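Local coordinates for bazooka, isoform C,LD29223p (Drosophila melanogaster, PDB 5OAK), which binds, through its first PDZ domain, the PDZ-binding motif of Par6 in cell polarity, and probably phosphatidylinositol and phosphatidic acid as a whole protein, at residues L9-E14 with R43-L49; D53-N59 with L84-R90. All blocks are in the same frame, centred on the assembly; numbering follows the deposited sequence.

Overall arrangement
Both contacts lie within the Bazooka PDZ domain of this engineered fusion, their centres about 11 Å apart. In contact 1 helix 43-46 and the turn after it pack on strand 7-12; contact 2 pairs strand 54-58 with strand 83-89. They meet because strands 7-12 and 83-89 are neighbours in one antiparallel sheet: Leu9 N lies 2.8 Å from Val86 O. Arg90, paired with Asp53 in contact 2, also donates from NH1 to Arg48 O in contact 1. In PDZ domains the peptide lies between the second strand and the long helix, here 21-25 and 68-78, so neither contact contains the groove-lining pair.

Contact 1. Residues L9-E14 with R43-L49; sequences LLIINE and RAERGRL
The short helix of the PDZ fold, residues 43-46, and its C-terminal turn lie against strand 7-12, with the backbones in contact where Gly47 CA sits 3.3 Å from Leu10 O. Lacking a side chain, Gly47 lets the turn come this close. Arg48 closes the helix in a Schellman motif: its positive phi (77°) accompanies the bonds from Arg48 N to Glu45 O and from Leu49 N to Ala44 O. Two waters stitch the backbones together, one taking a hydrogen bond from Leu10 N and giving one to Gly47 O, the other doing the same between Ile12 N and Arg43 O.

Beneath this polar seam, Leu49 divides its two methyls between two strand residues. Its CD2 rests on Leu9 CD1 at 3.8 Å, while CD1 meets Ile11 CD1 at a tight 3.2 Å, the two side chains crossing at about a right angle. With CG2 anti to the backbone N, Ile11 turns that methyl to Arg43 O (3.7 Å).

At the far end Arg43 CD passes 3.3 Å from Ile12 O, and the extended side chain grips Glu14 side-on. NE and NH2 each reach Glu14 OE1 at 2.9 Å, the oxygen lying in the guanidinium plane while the carboxylate stands 79° to it. Glu14 OE2 bonds Ser17 OG, and OE1 also bonds a glycerol, probably from the crystallisation liquor.

Strand 7-12 hydrogen-bonds to strand 83-89 through Leu9 and Ile11; Ile11 also packs on Leu19, Leu49 on Val88, and Ala44 on Val38 of strand 33-38.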
loop_
_atom_site.group_PDB
_atom_site.type_symbol
_atom_site.label_atom_id
_atom_site.label_comp_id
_atom_site.label_asym_id
_atom_site.label_seq_id
_atom_site.Cartn_x
_atom_site.Cartn_y
_atom_site.Cartn_z
ATOM N N LEU A 9 -1.112 5.769 8.426
ATOM C CA LEU A 9 0.194 5.219 8.766
ATOM C C LEU A 9 1.276 5.960 7.998
ATOM O O LEU A 9 1.032 6.538 6.933
ATOM C CB LEU A 9 0.279 3.731 8.402
ATOM C CG LEU A 9 -0.849 2.879 8.983
ATOM C CD1 LEU A 9 -0.668 1.392 8.591
ATOM C CD2 LEU A 9 -0.967 3.054 10.500
ATOM N N LEU A 10 2.492 5.890 8.526
ATOM C CA LEU A 10 3.634 6.518 7.867
ATOM C C LEU A 10 4.692 5.455 7.667
ATOM O O LEU A 10 5.102 4.797 8.646
ATOM C CB LEU A 10 4.187 7.642 8.726
ATOM C CG LEU A 10 5.439 8.317 8.201
ATOM C CD1 LEU A 10 5.187 9.047 6.890
ATOM C CD2 LEU A 10 5.978 9.271 9.226
ATOM N N ILE A 11 5.103 5.252 6.422
ATOM C CA ILE A 11 6.204 4.329 6.118
ATOM C C ILE A 11 7.349 5.152 5.563
ATOM O O ILE A 11 7.165 5.868 4.568
ATOM C CB ILE A 11 5.791 3.257 5.064
ATOM C CG1 ILE A 11 4.637 2.444 5.581
ATOM C CG2 ILE A 11 6.938 2.305 4.750
ATOM C CD1 ILE A 11 4.148 1.512 4.473
ATOM N N ILE A 12 8.543 5.032 6.128
ATOM C CA ILE A 12 9.685 5.760 5.585
ATOM C C ILE A 12 10.176 5.008 4.327
ATOM O O ILE A 12 10.312 3.781 4.347
ATOM C CB ILE A 12 10.804 5.868 6.634
ATOM C CG1 ILE A 12 10.247 6.524 7.918
ATOM C CG2 ILE A 12 12.020 6.645 6.101
ATOM C CD1 ILE A 12 9.526 7.842 7.701
ATOM N N ASN A 13 10.434 5.728 3.241
ATOM C CA ASN A 13 10.841 5.085 1.997
ATOM C C ASN A 13 12.359 5.029 1.932
ATOM O O ASN A 13 13.015 5.955 2.314
ATOM C CB ASN A 13 10.272 5.855 0.804
ATOM C CG ASN A 13 10.459 5.119 -0.504
ATOM O OD1 ASN A 13 10.650 3.908 -0.524
ATOM N ND2 ASN A 13 10.394 5.847 -1.601
ATOM N N GLU A 14 12.889 3.897 1.609
ATOM C CA GLU A 14 14.336 3.720 1.401
ATOM C C GLU A 14 14.511 3.524 -0.088
ATOM O O GLU A 14 14.056 2.511 -0.640
ATOM C CB GLU A 14 14.821 2.519 2.184
ATOM C CG GLU A 14 16.308 2.284 1.983
ATOM C CD GLU A 14 16.803 1.079 2.771
ATOM O OE1 GLU A 14 16.175 0.700 3.799
ATOM O OE2 GLU A 14 17.805 0.493 2.320
ATOM N N ARG A 43 10.479 -1.773 6.961
ATOM C CA ARG A 43 9.943 -0.409 7.091
ATOM C C ARG A 43 8.453 -0.418 7.105
ATOM O O ARG A 43 7.849 0.385 7.812
ATOM C CB ARG A 43 10.503 0.472 6.021
ATOM C CG ARG A 43 12.074 0.533 6.181
ATOM C CD ARG A 43 12.591 1.731 5.476
ATOM N NE ARG A 43 14.056 1.763 5.432
ATOM C CZ ARG A 43 14.811 2.335 6.364
ATOM N NH1 ARG A 43 14.252 3.005 7.369
ATOM N NH2 ARG A 43 16.128 2.308 6.250
ATOM N N ALA A 44 7.830 -1.322 6.354
ATOM C CA ALA A 44 6.367 -1.426 6.403
ATOM C C ALA A 44 5.925 -1.895 7.795
ATOM O O ALA A 44 4.939 -1.386 8.332
ATOM C CB ALA A 44 5.870 -2.422 5.321
ATOM N N GLU A 45 6.643 -2.877 8.389
ATOM C CA GLU A 45 6.271 -3.342 9.723
ATOM C C GLU A 45 6.425 -2.213 10.753
ATOM O O GLU A 45 5.545 -2.032 11.635
ATOM C CB GLU A 45 7.092 -4.575 10.134
ATOM C CG GLU A 45 6.528 -5.260 11.373
ATOM C CD GLU A 45 7.368 -6.445 11.851
ATOM O OE1 GLU A 45 8.478 -6.198 12.322
ATOM O OE2 GLU A 45 6.917 -7.609 11.742
ATOM N N ARG A 46 7.513 -1.455 10.656
ATOM C CA ARG A 46 7.731 -0.387 11.605
ATOM C C ARG A 46 6.647 0.689 11.472
ATOM O O ARG A 46 6.283 1.342 12.466
ATOM C CB ARG A 46 9.145 0.158 11.415
ATOM C CG ARG A 46 10.218 -0.901 11.748
ATOM C CD ARG A 46 10.206 -1.368 13.245
ATOM N NE ARG A 46 11.133 -2.484 13.612
ATOM C CZ ARG A 46 12.444 -2.357 13.765
ATOM N NH1 ARG A 46 12.995 -1.202 13.518
ATOM N NH2 ARG A 46 13.221 -3.382 14.139
ATOM N N GLY A 47 6.117 0.866 10.254
ATOM C CA GLY A 47 5.028 1.813 10.076
ATOM C C GLY A 47 3.668 1.278 10.481
ATOM O O GLY A 47 2.663 1.992 10.335
ATOM N N ARG A 48 3.644 0.065 11.022
ATOM C CA ARG A 48 2.453 -0.570 11.614
ATOM C C ARG A 48 1.468 -1.121 10.594
ATOM O O ARG A 48 0.314 -1.343 10.907
ATOM C CB ARG A 48 1.726 0.375 12.594
ATOM C CG ARG A 48 2.679 0.988 13.633
ATOM C CD ARG A 48 1.883 1.624 14.809
ATOM N NE ARG A 48 0.690 0.832 15.154
ATOM C CZ ARG A 48 0.620 -0.076 16.123
ATOM N NH1 ARG A 48 -0.515 -0.730 16.309
ATOM N NH2 ARG A 48 1.667 -0.320 16.909
ATOM N N LEU A 49 1.942 -1.386 9.385
ATOM C CA LEU A 49 1.159 -2.144 8.410
ATOM C C LEU A 49 1.034 -3.595 8.885
ATOM O O LEU A 49 2.003 -4.181 9.417
ATOM C CB LEU A 49 1.837 -2.113 7.034
ATOM C CG LEU A 49 1.495 -0.962 6.119
ATOM C CD1 LEU A 49 2.311 -1.132 4.868
ATOM C CD2 LEU A 49 0.023 -0.911 5.689
HETATM O O HOH W 1 2.632 4.609 11.150
HETATM O O HOH W 2 8.838 3.005 8.296
#

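Contact 2. Residues D53-N59 with L84-R90; sequences DRILEIN and LRVRVLR
Arg87 lies opposite both Leu56 and Glu57 across the antiparallel pair of strands 54-58 and 83-89, because a beta bulge shifts the register there. Leu56 N bonds Arg87 O, and Arg87 N bonds Glu57 O. With CG anti to the backbone N (chi1 -176°) and a bend at chi3, the Arg87 side chain lays one guanidinium face against Leu56 CB, offset toward the rim. Its edge meets Glu57: in the described one of two Glu57 conformers, OE2 accepts from NE (2.9 Å) and NH2 (3.0 Å), the carboxylate turned 78° to the guanidinium. Arg87 NH1 donates to Asp5 O.

On the other sheet face, Ile55 CG2 packs on Val86 CG1 (3.5 Å) and Ile55 CG1 on Val88 CG1 (3.9 Å).

Asn59 OD1 takes Arg85 N at 2.8 Å, nearly straight, and sits over the centre of one face of the Arg85 guanidinium (conformer described, bent at chi3) without hydrogen-bonding it. Asp53 OD1 receives Arg90 NH1 at 2.9 Å through its syn lone pair, while OD2 accepts from Arg50 N.

The Ile55, Val86 and Val88 face is thus apolar; the Arg54, Glu57, Arg87 and Leu89 face is mixed, Leu56 CD1 packing on Leu89 CG beside the salt bridge.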
loop_
_atom_site.group_PDB
_atom_site.type_symbol
_atom_site.label_atom_id
_atom_site.label_comp_id
_atom_site.label_asym_id
_atom_site.label_seq_id
_atom_site.Cartn_x
_atom_site.Cartn_y
_atom_site.Cartn_z
ATOM N N ASP A 53 -4.787 -5.599 6.342
ATOM C CA ASP A 53 -5.082 -4.181 6.141
ATOM C C ASP A 53 -5.592 -3.985 4.712
ATOM O O ASP A 53 -5.056 -4.588 3.782
ATOM C CB ASP A 53 -3.832 -3.326 6.240
ATOM C CG ASP A 53 -3.323 -3.114 7.650
ATOM O OD1 ASP A 53 -4.021 -3.433 8.661
ATOM O OD2 ASP A 53 -2.206 -2.530 7.718
ATOM N N ARG A 54 -6.563 -3.103 4.534
ATOM C CA ARG A 54 -6.958 -2.661 3.209
ATOM C C ARG A 54 -6.470 -1.233 3.020
ATOM O O ARG A 54 -6.897 -0.326 3.722
ATOM C CB ARG A 54 -8.473 -2.728 3.028
ATOM C CG ARG A 54 -8.927 -2.354 1.628
ATOM C CD ARG A 54 -10.258 -2.992 1.271
ATOM N NE ARG A 54 -11.362 -2.323 1.938
ATOM C CZ ARG A 54 -12.194 -1.472 1.347
ATOM N NH1 ARG A 54 -13.165 -0.913 2.048
ATOM N NH2 ARG A 54 -12.057 -1.179 0.065
ATOM N N ILE A 55 -5.561 -1.044 2.076
ATOM C CA ILE A 55 -4.974 0.275 1.826
ATOM C C ILE A 55 -5.931 1.037 0.915
ATOM O O ILE A 55 -6.231 0.573 -0.189
ATOM C CB ILE A 55 -3.610 0.157 1.147
ATOM C CG1 ILE A 55 -2.612 -0.523 2.104
ATOM C CG2 ILE A 55 -3.141 1.553 0.728
ATOM C CD1 ILE A 55 -1.320 -0.976 1.336
ATOM N N LEU A 56 -6.386 2.206 1.358
ATOM C CA LEU A 56 -7.375 2.991 0.630
ATOM C C LEU A 56 -6.791 4.212 -0.070
ATOM O O LEU A 56 -7.395 4.745 -0.994
ATOM C CB LEU A 56 -8.478 3.443 1.582
ATOM C CG LEU A 56 -9.240 2.326 2.289
ATOM C CD1 LEU A 56 -10.361 2.918 3.124
ATOM C CD2 LEU A 56 -9.787 1.341 1.272
ATOM N N GLU A 57 -5.633 4.663 0.384
ATOM C CA GLU A 57 -5.118 5.954 -0.081
ATOM C C GLU A 57 -3.623 5.990 0.129
ATOM O O GLU A 57 -3.130 5.490 1.173
ATOM C CB GLU A 57 -5.818 7.102 0.688
ATOM C CG GLU A 57 -5.452 8.512 0.290
ATOM C CD GLU A 57 -6.291 9.548 1.046
ATOM O OE1 GLU A 57 -5.939 10.747 1.076
ATOM O OE2 GLU A 57 -7.324 9.154 1.619
ATOM N N ILE A 58 -2.893 6.565 -0.831
ATOM C CA ILE A 58 -1.438 6.677 -0.699
ATOM C C ILE A 58 -1.042 8.088 -1.043
ATOM O O ILE A 58 -1.342 8.551 -2.138
ATOM C CB ILE A 58 -0.677 5.677 -1.611
ATOM C CG1 ILE A 58 -1.111 4.248 -1.257
ATOM C CG2 ILE A 58 0.874 5.848 -1.399
ATOM C CD1 ILE A 58 -0.539 3.228 -2.180
ATOM N N ASN A 59 -0.401 8.781 -0.098
ATOM C CA ASN A 59 0.055 10.162 -0.305
ATOM C C ASN A 59 -1.075 11.027 -0.857
ATOM O O ASN A 59 -0.907 11.819 -1.802
ATOM C CB ASN A 59 1.299 10.218 -1.202
ATOM C CG ASN A 59 2.512 9.714 -0.482
ATOM O OD1 ASN A 59 2.414 9.388 0.673
ATOM N ND2 ASN A 59 3.651 9.648 -1.136
ATOM N N LEU A 84 5.779 7.380 2.607
ATOM C CA LEU A 84 4.438 7.024 2.163
ATOM C C LEU A 84 3.474 7.229 3.310
ATOM O O LEU A 84 3.633 6.608 4.375
ATOM C CB LEU A 84 4.362 5.558 1.733
ATOM C CG LEU A 84 5.402 5.022 0.750
ATOM C CD1 LEU A 84 5.105 3.563 0.447
ATOM C CD2 LEU A 84 5.381 5.820 -0.508
ATOM N N ARG A 85 2.467 8.031 3.084
ATOM C CA ARG A 85 1.370 8.214 4.027
ATOM C C ARG A 85 0.243 7.314 3.542
ATOM O O ARG A 85 -0.314 7.545 2.470
ATOM C CB ARG A 85 0.951 9.685 4.085
ATOM C CG ARG A 85 2.094 10.546 4.636
ATOM C CD ARG A 85 1.934 12.030 4.394
ATOM N NE ARG A 85 1.725 12.387 2.991
ATOM C CZ ARG A 85 2.676 12.430 2.055
ATOM N NH1 ARG A 85 3.956 12.092 2.333
ATOM N NH2 ARG A 85 2.329 12.788 0.823
ATOM N N VAL A 86 -0.070 6.277 4.304
ATOM C CA VAL A 86 -0.948 5.213 3.809
ATOM C C VAL A 86 -2.157 5.108 4.690
ATOM O O VAL A 86 -2.023 4.919 5.909
ATOM C CB VAL A 86 -0.148 3.879 3.832
ATOM C CG1 VAL A 86 -0.957 2.732 3.260
ATOM C CG2 VAL A 86 1.157 4.041 3.045
ATOM N N ARG A 87 -3.345 5.253 4.129
ATOM C CA ARG A 87 -4.544 5.156 4.954
ATOM C C ARG A 87 -5.116 3.760 4.844
ATOM O O ARG A 87 -5.312 3.270 3.710
ATOM C CB ARG A 87 -5.599 6.194 4.507
ATOM C CG ARG A 87 -6.804 6.164 5.419
ATOM C CD ARG A 87 -7.680 7.442 5.209
ATOM N NE ARG A 87 -8.159 7.565 3.841
ATOM C CZ ARG A 87 -9.267 7.013 3.339
ATOM N NH1 ARG A 87 -10.043 6.247 4.114
ATOM N NH2 ARG A 87 -9.577 7.210 2.025
ATOM N N VAL A 88 -5.322 3.089 5.989
ATOM C CA VAL A 88 -5.782 1.707 5.958
ATOM C C VAL A 88 -7.070 1.488 6.788
ATOM O O VAL A 88 -7.304 2.187 7.766
ATOM C CB VAL A 88 -4.688 0.693 6.463
ATOM C CG1 VAL A 88 -3.406 0.837 5.651
ATOM C CG2 VAL A 88 -4.399 0.871 7.947
ATOM N N LEU A 89 -7.848 0.482 6.393
ATOM C CA LEU A 89 -8.834 -0.128 7.284
ATOM C C LEU A 89 -8.254 -1.420 7.793
ATOM O O LEU A 89 -7.805 -2.247 6.985
ATOM C CB LEU A 89 -10.134 -0.430 6.538
ATOM C CG LEU A 89 -11.059 0.716 6.256
ATOM C CD1 LEU A 89 -12.306 0.230 5.475
ATOM C CD2 LEU A 89 -11.464 1.392 7.584
ATOM N N ARG A 90 -8.293 -1.637 9.100
ATOM C CA ARG A 90 -7.721 -2.861 9.663
ATOM C C ARG A 90 -8.626 -4.056 9.357
ATOM O O ARG A 90 -9.828 -3.885 9.261
ATOM C CB ARG A 90 -7.562 -2.710 11.166
ATOM C CG ARG A 90 -6.623 -1.588 11.578
ATOM C CD ARG A 90 -5.242 -1.821 11.062
ATOM N NE ARG A 90 -4.281 -0.943 11.736
ATOM C CZ ARG A 90 -2.979 -0.997 11.512
ATOM N NH1 ARG A 90 -2.541 -1.846 10.584
ATOM N NH2 ARG A 90 -2.123 -0.198 12.173
#